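Local coordinates for LbaCas13a H328A (C2c2) (Lachnospiraceae bacterium NK4A179, PDB 5WLH), which binds pre-crRNA as a CRISPR-Cas13a effector and is an RNA-targeting nuclease that cleaves at adenines, probably through paired HEPN domains, at residues A[471-476]-A[1166-1171]; A[1136-1141]-A[1174-1179]; A[455-460]-A[606-611]. All coordinates share one frame; numbering follows the deposited sequence.

Contact 1. Residues A[471-476]-A[1166-1171]; sequences IELGKI and RKINGA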
loop_
_atom_site.group_PDB
_atom_site.type_symbol
_atom_site.label_atom_id
_atom_site.label_comp_id
_atom_site.label_asym_id
_atom_site.label_seq_id
_atom_site.Cartn_x
_atom_site.Cartn_y
_atom_site.Cartn_z
ATOM N N ILE A 471 23.544 -13.407 26.854
ATOM C CA ILE A 471 22.167 -13.325 26.390
ATOM C C ILE A 471 21.827 -14.585 25.609
ATOM O O ILE A 471 22.702 -15.353 25.204
ATOM C CB ILE A 471 21.910 -12.085 25.517
ATOM C CG1 ILE A 471 22.923 -12.000 24.382
ATOM C CG2 ILE A 471 21.923 -10.812 26.371
ATOM C CD1 ILE A 471 22.622 -10.868 23.396
ATOM N N GLU A 472 20.527 -14.799 25.424
ATOM C CA GLU A 472 20.011 -15.932 24.665
ATOM C C GLU A 472 18.997 -15.420 23.654
ATOM O O GLU A 472 18.009 -14.779 24.027
ATOM C CB GLU A 472 19.363 -16.972 25.584
ATOM C CG GLU A 472 18.806 -18.180 24.841
ATOM C CD GLU A 472 18.259 -19.257 25.777
ATOM O OE1 GLU A 472 18.360 -19.089 27.014
ATOM O OE2 GLU A 472 17.734 -20.275 25.269
ATOM N N LEU A 473 19.232 -15.718 22.384
ATOM C CA LEU A 473 18.303 -15.344 21.327
ATOM C C LEU A 473 17.527 -16.571 20.859
ATOM O O LEU A 473 18.033 -17.697 20.883
ATOM C CB LEU A 473 19.060 -14.704 20.159
ATOM C CG LEU A 473 19.626 -13.297 20.403
ATOM C CD1 LEU A 473 18.547 -12.406 20.987
ATOM C CD2 LEU A 473 20.872 -13.316 21.299
ATOM N N GLY A 474 16.281 -16.348 20.443
ATOM C CA GLY A 474 15.480 -17.423 19.912
ATOM C C GLY A 474 14.630 -18.135 20.931
ATOM O O GLY A 474 14.127 -19.223 20.640
ATOM N N LYS A 475 14.508 -17.595 22.141
ATOM C CA LYS A 475 13.622 -18.156 23.149
ATOM C C LYS A 475 12.389 -17.275 23.197
ATOM O O LYS A 475 12.504 -16.043 23.210
ATOM C CB LYS A 475 14.290 -18.234 24.528
ATOM C CG LYS A 475 14.734 -16.924 25.116
ATOM C CD LYS A 475 14.776 -17.020 26.650
ATOM C CE LYS A 475 15.995 -16.316 27.218
ATOM N NZ LYS A 475 16.159 -14.970 26.620
ATOM N N ILE A 476 11.216 -17.901 23.196
ATOM C CA ILE A 476 9.978 -17.140 23.077
ATOM C C ILE A 476 9.733 -16.358 24.359
ATOM O O ILE A 476 9.776 -16.921 25.465
ATOM C CB ILE A 476 8.800 -18.073 22.756
ATOM C CG1 ILE A 476 9.084 -18.825 21.455
ATOM C CG2 ILE A 476 7.485 -17.252 22.703
ATOM C CD1 ILE A 476 7.971 -19.758 21.020
ATOM N N ARG A 1166 31.240 -10.844 25.827
ATOM C CA ARG A 1166 29.833 -11.209 25.824
ATOM C C ARG A 1166 29.700 -12.633 25.315
ATOM O O ARG A 1166 30.433 -13.048 24.414
ATOM C CB ARG A 1166 28.996 -10.253 24.955
ATOM C CG ARG A 1166 27.552 -10.181 25.397
ATOM C CD ARG A 1166 26.768 -9.031 24.756
ATOM N NE ARG A 1166 25.618 -8.688 25.584
ATOM C CZ ARG A 1166 24.551 -8.017 25.163
ATOM N NH1 ARG A 1166 24.480 -7.604 23.911
ATOM N NH2 ARG A 1166 23.556 -7.752 26.005
ATOM N N LYS A 1167 28.778 -13.372 25.909
ATOM C CA LYS A 1167 28.422 -14.697 25.440
ATOM C C LYS A 1167 27.028 -14.610 24.845
ATOM O O LYS A 1167 26.114 -14.083 25.485
ATOM C CB LYS A 1167 28.465 -15.732 26.566
ATOM C CG LYS A 1167 28.368 -17.171 26.068
ATOM C CD LYS A 1167 28.302 -18.155 27.217
ATOM C CE LYS A 1167 28.631 -19.566 26.751
ATOM N NZ LYS A 1167 28.504 -20.551 27.865
ATOM N N ILE A 1168 26.882 -15.132 23.628
ATOM C CA ILE A 1168 25.652 -15.047 22.846
ATOM C C ILE A 1168 25.196 -16.466 22.554
ATOM O O ILE A 1168 25.841 -17.176 21.773
ATOM C CB ILE A 1168 25.860 -14.285 21.530
ATOM C CG1 ILE A 1168 26.737 -13.046 21.734
ATOM C CG2 ILE A 1168 24.515 -13.943 20.879
ATOM C CD1 ILE A 1168 26.043 -11.922 22.432
ATOM N N ASN A 1169 24.087 -16.871 23.165
ATOM C CA ASN A 1169 23.427 -18.129 22.862
ATOM C C ASN A 1169 22.357 -17.872 21.806
ATOM O O ASN A 1169 21.646 -16.867 21.871
ATOM C CB ASN A 1169 22.804 -18.717 24.127
ATOM C CG ASN A 1169 23.848 -18.956 25.237
ATOM O OD1 ASN A 1169 24.683 -19.850 25.126
ATOM N ND2 ASN A 1169 23.807 -18.142 26.287
ATOM N N GLY A 1170 22.257 -18.764 20.829
ATOM C CA GLY A 1170 21.483 -18.426 19.634
ATOM C C GLY A 1170 22.228 -17.452 18.743
ATOM O O GLY A 1170 21.609 -16.557 18.137
ATOM N N ALA A 1171 23.548 -17.619 18.644
ATOM C CA ALA A 1171 24.417 -16.624 18.025
ATOM C C ALA A 1171 23.995 -16.310 16.601
ATOM O O ALA A 1171 23.978 -15.139 16.210
ATOM C CB ALA A 1171 25.868 -17.111 18.023
#
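Ile471 sets its CG1 between the backbone N and the carbonyl carbon (chi1 52°), the crowded position for an isoleucine, and so lays CG1 beside CD1 of Ile1168 at 3.7 Å; the two side chains lie side by side and point the same way. The other branch, CG2, is directed at Arg1166, touching NH2 at 3.5 Å, while CD1 of Ile471 sits 3.8 Å above one face of the Arg1166 guanidinium, toward its rim. That group is anchored elsewhere, NE donating to the carbonyl of Lys468. An alanine at Ile471 would probably leave this guanidinium face and CD1 of Ile1168 without their apolar partner. Strands 470-472 and 1166-1169 run parallel in a small mixed sheet, completed by 1157-1160 beyond the second strand. The pairing is carried by Ile471 N to Lys1167 O, Asn1169 N to Ile471 O at 2.9 Å, and Leu473 N to Asn1169 O at 2.7 Å. The carbonyl of Ile471 is gripped twice: ND2 of Asn1169 reaches it at 3.2 Å from above the carbonyl plane, on the face opposite to the one approached by the backbone N of Asn1169. ND2 also donates to Glu470 OE1, which helps fix the turn of the amide. Beyond the bridges, Leu473 brings CD2 to within 3.7 Å of Ile1168 CG2. Gly1170, the N-cap of helix 1171-1180, packs with CA against Leu473 O; a beta carbon there would collide with that oxygen, and at these backbone angles also with the carbonyl of Asn1169.

Contact 2. Residues A[1136-1141]-A[1174-1179]; sequences FQLGYH and YQICAM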
loop_
_atom_site.group_PDB
_atom_site.type_symbol
_atom_site.label_atom_id
_atom_site.label_comp_id
_atom_site.label_asym_id
_atom_site.label_seq_id
_atom_site.Cartn_x
_atom_site.Cartn_y
_atom_site.Cartn_z
ATOM N N PHE A 1136 13.245 -14.227 6.405
ATOM C CA PHE A 1136 13.563 -15.509 5.795
ATOM C C PHE A 1136 14.767 -16.128 6.480
ATOM O O PHE A 1136 14.737 -17.298 6.882
ATOM C CB PHE A 1136 13.871 -15.365 4.303
ATOM C CG PHE A 1136 14.229 -16.674 3.670
ATOM C CD1 PHE A 1136 15.541 -17.171 3.727
ATOM C CD2 PHE A 1136 13.248 -17.453 3.078
ATOM C CE1 PHE A 1136 15.844 -18.407 3.190
ATOM C CE2 PHE A 1136 13.556 -18.688 2.512
ATOM C CZ PHE A 1136 14.852 -19.162 2.563
ATOM N N GLN A 1137 15.845 -15.349 6.590
ATOM C CA GLN A 1137 17.063 -15.856 7.223
ATOM C C GLN A 1137 16.803 -16.261 8.665
ATOM O O GLN A 1137 17.234 -17.329 9.100
ATOM C CB GLN A 1137 18.166 -14.813 7.156
ATOM C CG GLN A 1137 18.650 -14.565 5.734
ATOM C CD GLN A 1137 19.635 -13.433 5.654
ATOM O OE1 GLN A 1137 19.421 -12.358 6.224
ATOM N NE2 GLN A 1137 20.724 -13.660 4.941
ATOM N N LEU A 1138 16.082 -15.426 9.417
ATOM C CA LEU A 1138 15.747 -15.775 10.791
ATOM C C LEU A 1138 14.945 -17.059 10.854
ATOM O O LEU A 1138 15.215 -17.919 11.683
ATOM C CB LEU A 1138 14.956 -14.651 11.447
ATOM C CG LEU A 1138 15.821 -13.490 11.890
ATOM C CD1 LEU A 1138 14.895 -12.370 12.383
ATOM C CD2 LEU A 1138 16.811 -13.926 13.035
ATOM N N GLY A 1139 13.936 -17.200 9.995
ATOM C CA GLY A 1139 13.106 -18.386 10.071
ATOM C C GLY A 1139 13.867 -19.628 9.669
ATOM O O GLY A 1139 13.745 -20.679 10.308
ATOM N N TYR A 1140 14.671 -19.512 8.617
ATOM C CA TYR A 1140 15.459 -20.627 8.118
ATOM C C TYR A 1140 16.508 -21.057 9.143
ATOM O O TYR A 1140 16.617 -22.240 9.483
ATOM C CB TYR A 1140 16.090 -20.200 6.798
ATOM C CG TYR A 1140 17.048 -21.180 6.201
ATOM C CD1 TYR A 1140 16.597 -22.170 5.345
ATOM C CD2 TYR A 1140 18.403 -21.131 6.505
ATOM C CE1 TYR A 1140 17.487 -23.077 4.772
ATOM C CE2 TYR A 1140 19.299 -22.039 5.948
ATOM C CZ TYR A 1140 18.830 -23.004 5.081
ATOM O OH TYR A 1140 19.720 -23.899 4.520
ATOM N N HIS A 1141 17.279 -20.108 9.670
ATOM C CA HIS A 1141 18.307 -20.517 10.629
ATOM C C HIS A 1141 17.714 -20.888 11.976
ATOM O O HIS A 1141 18.294 -21.712 12.691
ATOM C CB HIS A 1141 19.354 -19.428 10.759
ATOM C CG HIS A 1141 20.182 -19.290 9.527
ATOM N ND1 HIS A 1141 21.178 -20.188 9.203
ATOM C CD2 HIS A 1141 20.102 -18.421 8.493
ATOM C CE1 HIS A 1141 21.715 -19.841 8.049
ATOM N NE2 HIS A 1141 21.079 -18.772 7.595
ATOM N N TYR A 1174 21.184 -13.805 16.611
ATOM C CA TYR A 1174 21.694 -12.490 16.967
ATOM C C TYR A 1174 22.407 -11.858 15.778
ATOM O O TYR A 1174 22.161 -10.699 15.428
ATOM C CB TYR A 1174 22.656 -12.613 18.170
ATOM C CG TYR A 1174 23.321 -11.294 18.484
ATOM C CD1 TYR A 1174 24.473 -10.889 17.813
ATOM C CD2 TYR A 1174 22.769 -10.433 19.421
ATOM C CE1 TYR A 1174 25.049 -9.659 18.067
ATOM C CE2 TYR A 1174 23.349 -9.191 19.698
ATOM C CZ TYR A 1174 24.491 -8.821 19.025
ATOM O OH TYR A 1174 25.044 -7.588 19.269
ATOM N N GLN A 1175 23.302 -12.621 15.142
ATOM C CA GLN A 1175 24.143 -12.056 14.098
ATOM C C GLN A 1175 23.334 -11.707 12.862
ATOM O O GLN A 1175 23.658 -10.734 12.169
ATOM C CB GLN A 1175 25.277 -13.032 13.769
ATOM C CG GLN A 1175 26.216 -13.228 14.993
ATOM C CD GLN A 1175 27.332 -12.209 14.996
ATOM O OE1 GLN A 1175 27.218 -11.146 15.598
ATOM N NE2 GLN A 1175 28.390 -12.500 14.268
ATOM N N ILE A 1176 22.279 -12.471 12.579
ATOM C CA ILE A 1176 21.399 -12.109 11.473
ATOM C C ILE A 1176 20.755 -10.756 11.740
ATOM O O ILE A 1176 20.766 -9.862 10.888
ATOM C CB ILE A 1176 20.336 -13.195 11.235
ATOM C CG1 ILE A 1176 20.989 -14.440 10.614
ATOM C CG2 ILE A 1176 19.245 -12.642 10.276
ATOM C CD1 ILE A 1176 20.098 -15.669 10.595
ATOM N N CYS A 1177 20.187 -10.588 12.932
ATOM C CA CYS A 1177 19.493 -9.337 13.217
ATOM C C CYS A 1177 20.463 -8.176 13.288
ATOM O O CYS A 1177 20.111 -7.052 12.901
ATOM C CB CYS A 1177 18.695 -9.444 14.514
ATOM S SG CYS A 1177 17.291 -10.545 14.386
ATOM N N ALA A 1178 21.694 -8.424 13.742
ATOM C CA ALA A 1178 22.649 -7.331 13.796
ATOM C C ALA A 1178 22.930 -6.777 12.409
ATOM O O ALA A 1178 23.283 -5.606 12.278
ATOM C CB ALA A 1178 23.945 -7.778 14.473
ATOM N N MET A 1179 22.814 -7.600 11.360
ATOM C CA MET A 1179 23.057 -7.064 10.027
ATOM C C MET A 1179 22.071 -5.967 9.669
ATOM O O MET A 1179 22.374 -5.120 8.830
ATOM C CB MET A 1179 22.970 -8.170 8.975
ATOM C CG MET A 1179 24.089 -9.167 9.050
ATOM S SD MET A 1179 24.067 -10.222 7.568
ATOM C CE MET A 1179 22.812 -11.401 8.017
#
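Gln1137 meets Ile1176 with its CB, 4.0 Å from CG2, and carries its amide on toward Met1179, whose CE stands 4.0 Å from OE1, the two side chains crossing at about a right angle. The amide is held from outside the pair: OE1 by the hydroxyl of Tyr1180 and NE2 by the carbonyl of Tyr1226, so both ends of a buried polar group are satisfied. Next in sequence, Leu1138 slides past Ile1176 in the opposite direction, its CG 3.9 Å from CG2. Both methyls of Leu1138 touch the sulfur of Cys1177, CD1 at 3.6 Å and CD2 at 3.7 Å from SG. One turn after Gln1137, His1141 takes the tip of Ile1176: CD1 of Ile1176 approaches the His1141 ring obliquely, 3.5 Å from its CD2. With CG1 anti to the carbonyl carbon and CD1 anti along the chain (chi2 168°), Ile1176 extends far enough for CD1 also to lie 3.6 Å from Gln1137 O. ND1 of His1141 is hydrogen-bonded to the hydroxyl of Tyr1155. The side chains thus interlock around one isoleucine between helix segments that run antiparallel, their axes 9.7 Å apart and 177° in direction. In the chain, short helix 1153-1156 and the hairpin of strands 1157-1160 and 1166-1169 join helix 1106-1145 to helix 1171-1180; Tyr456 of helix 429-458 packs against Leu1138 and Cys1177, and helix 1205-1216 meets Met1179 through Ile1209 and Phe1212.

Contact 3. Residues A[455-460]-A[606-611]; sequences VYNYAM and SFHYAT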
loop_
_atom_site.group_PDB
_atom_site.type_symbol
_atom_site.label_atom_id
_atom_site.label_comp_id
_atom_site.label_asym_id
_atom_site.label_seq_id
_atom_site.Cartn_x
_atom_site.Cartn_y
_atom_site.Cartn_z
ATOM N N VAL A 455 9.675 -15.209 15.122
ATOM C CA VAL A 455 10.904 -15.245 15.924
ATOM C C VAL A 455 11.409 -13.832 16.179
ATOM O O VAL A 455 11.756 -13.472 17.308
ATOM C CB VAL A 455 11.975 -16.101 15.224
ATOM C CG1 VAL A 455 13.341 -15.921 15.904
ATOM C CG2 VAL A 455 11.560 -17.550 15.216
ATOM N N TYR A 456 11.457 -13.006 15.128
ATOM C CA TYR A 456 11.968 -11.650 15.277
ATOM C C TYR A 456 11.153 -10.847 16.280
ATOM O O TYR A 456 11.709 -10.090 17.091
ATOM C CB TYR A 456 11.942 -10.919 13.937
ATOM C CG TYR A 456 12.430 -9.491 14.052
ATOM C CD1 TYR A 456 13.781 -9.226 14.267
ATOM C CD2 TYR A 456 11.560 -8.415 13.951
ATOM C CE1 TYR A 456 14.243 -7.930 14.364
ATOM C CE2 TYR A 456 12.021 -7.108 14.048
ATOM C CZ TYR A 456 13.369 -6.881 14.268
ATOM O OH TYR A 456 13.860 -5.604 14.369
ATOM N N ASN A 457 9.835 -10.968 16.216
ATOM C CA ASN A 457 9.009 -10.102 17.033
ATOM C C ASN A 457 8.872 -10.616 18.455
ATOM O O ASN A 457 8.753 -9.810 19.387
ATOM C CB ASN A 457 7.643 -9.937 16.378
ATOM C CG ASN A 457 7.704 -8.964 15.223
ATOM O OD1 ASN A 457 7.751 -7.757 15.438
ATOM N ND2 ASN A 457 7.778 -9.476 14.009
ATOM N N TYR A 458 8.908 -11.923 18.649
ATOM C CA TYR A 458 8.552 -12.493 19.933
ATOM C C TYR A 458 9.616 -13.370 20.580
ATOM O O TYR A 458 9.410 -13.796 21.724
ATOM C CB TYR A 458 7.255 -13.300 19.804
ATOM C CG TYR A 458 6.110 -12.492 19.245
ATOM C CD1 TYR A 458 5.829 -11.218 19.737
ATOM C CD2 TYR A 458 5.315 -12.997 18.227
ATOM C CE1 TYR A 458 4.785 -10.468 19.234
ATOM C CE2 TYR A 458 4.257 -12.249 17.714
ATOM C CZ TYR A 458 4.014 -10.992 18.212
ATOM O OH TYR A 458 2.978 -10.246 17.722
ATOM N N ALA A 459 10.729 -13.661 19.909
ATOM C CA ALA A 459 11.733 -14.541 20.502
ATOM C C ALA A 459 13.134 -13.942 20.437
ATOM O O ALA A 459 14.124 -14.679 20.449
ATOM C CB ALA A 459 11.714 -15.924 19.843
ATOM N N MET A 460 13.243 -12.607 20.399
ATOM C CA MET A 460 14.535 -11.933 20.329
ATOM C C MET A 460 14.600 -10.797 21.343
ATOM O O MET A 460 15.230 -9.777 21.096
ATOM C CB MET A 460 14.802 -11.410 18.915
ATOM C CG MET A 460 14.805 -12.505 17.850
ATOM S SD MET A 460 16.194 -13.652 17.976
ATOM C CE MET A 460 17.575 -12.613 17.484
ATOM N N SER A 606 15.509 0.377 14.388
ATOM C CA SER A 606 14.338 -0.434 14.698
ATOM C C SER A 606 13.477 0.243 15.750
ATOM O O SER A 606 13.988 0.693 16.782
ATOM C CB SER A 606 14.778 -1.808 15.208
ATOM O OG SER A 606 13.683 -2.488 15.815
ATOM N N PHE A 607 12.158 0.295 15.504
ATOM C CA PHE A 607 11.238 0.776 16.525
ATOM C C PHE A 607 11.055 -0.250 17.637
ATOM O O PHE A 607 10.688 0.124 18.755
ATOM C CB PHE A 607 9.868 1.098 15.918
ATOM C CG PHE A 607 9.845 2.318 15.016
ATOM C CD1 PHE A 607 10.791 3.327 15.138
ATOM C CD2 PHE A 607 8.848 2.455 14.052
ATOM C CE1 PHE A 607 10.753 4.442 14.305
ATOM C CE2 PHE A 607 8.796 3.576 13.218
ATOM C CZ PHE A 607 9.755 4.559 13.329
ATOM N N HIS A 608 11.319 -1.525 17.352
ATOM C CA HIS A 608 11.027 -2.622 18.269
ATOM C C HIS A 608 12.163 -2.879 19.245
ATOM O O HIS A 608 11.908 -3.217 20.409
ATOM C CB HIS A 608 10.722 -3.897 17.476
ATOM C CG HIS A 608 9.868 -4.877 18.214
ATOM N ND1 HIS A 608 10.197 -6.208 18.336
ATOM C CD2 HIS A 608 8.700 -4.716 18.880
ATOM C CE1 HIS A 608 9.267 -6.828 19.042
ATOM N NE2 HIS A 608 8.347 -5.946 19.383
ATOM N N TYR A 609 13.409 -2.734 18.798
ATOM C CA TYR A 609 14.577 -3.065 19.614
ATOM C C TYR A 609 15.422 -1.810 19.801
ATOM O O TYR A 609 16.078 -1.354 18.862
ATOM C CB TYR A 609 15.377 -4.204 18.978
ATOM C CG TYR A 609 14.585 -5.483 19.037
ATOM C CD1 TYR A 609 14.267 -6.051 20.261
ATOM C CD2 TYR A 609 14.103 -6.094 17.885
ATOM C CE1 TYR A 609 13.523 -7.205 20.352
ATOM C CE2 TYR A 609 13.352 -7.260 17.961
ATOM C CZ TYR A 609 13.057 -7.800 19.197
ATOM O OH TYR A 609 12.304 -8.932 19.315
ATOM N N ALA A 610 15.399 -1.267 21.016
ATOM C CA ALA A 610 16.204 -0.103 21.369
ATOM C C ALA A 610 17.641 -0.539 21.620
ATOM O O ALA A 610 17.901 -1.346 22.519
ATOM C CB ALA A 610 15.629 0.584 22.606
ATOM N N THR A 611 18.572 -0.005 20.842
ATOM C CA THR A 611 19.969 -0.416 20.959
ATOM C C THR A 611 20.781 0.559 21.812
ATOM O O THR A 611 20.238 1.526 22.345
ATOM C CB THR A 611 20.619 -0.547 19.570
ATOM O OG1 THR A 611 20.486 0.693 18.863
ATOM C CG2 THR A 611 19.945 -1.654 18.778
HETATM O O HOH W 1 12.333 -3.626 13.915
HETATM O O HOH W 2 11.107 -10.622 21.101
#
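Tyr609 drives its ring edge into the face of Tyr456, an edge-to-face pair with centroids 5.3 Å apart and planes at 81°; CE2 of Tyr609 sits 3.7 Å above the Tyr456 ring, toward its rim. A chi1 of -68° swings CG of Tyr609, and with it the ring, toward helix 429-458, where the hydroxyl donates to Tyr456 O at 2.6 Å, nearly along the C=O axis. CB of Met460 lies 3.5 Å from the same hydroxyl. This buried part is tight, and one water seals it: it donates to Tyr609 OH and to Asn457 O and accepts from Met460 N, tying the phenol to the C-terminal end of helix 429-458. A second water joins Tyr456 OH to Ser606 OG. The other side is partly open to solvent, and there His608 meets Asn457 without a hydrogen bond between them. CE1 of His608 abuts Asn457 O in the ring plane at 3.0 Å; the looser approach is that of Asn457 OD1, 4.0 Å above one face of the His608 ring. Behind these rings Ser606 OG accepts from His608 N and Tyr609 N, an ST motif that fixes the loop. His608 ends an RxxxxH sequence, the signature of HEPN ribonucleases, so this loop, anchored by its tyrosine to a neighbouring helix end, probably belongs to the nuclease site of one HEPN domain.

In the fold
The three contacts form a compact cluster, with centres about 12 to 13 Å apart, away from the centre of the chain. Helix 429-458 and strand 470-472 follow each other, giving contacts 3 and 1 their first segments; strand 1166-1169 runs straight into helix 1171-1180, linking contacts 1 and 2. Contact 3 closes before contact 2 opens, whereas contact 1 crosses both. Met460 CE lies 3.6 Å from Leu473 CG and 3.7 Å from Cys1177 SG, and Tyr1174 packs against Ile471, Leu473 and Ile1168 of contact 1. Sequence regions hundreds of residues apart are thereby brought together beside the loop with the RxxxxH signature, consistent with a junction between the two HEPN domains.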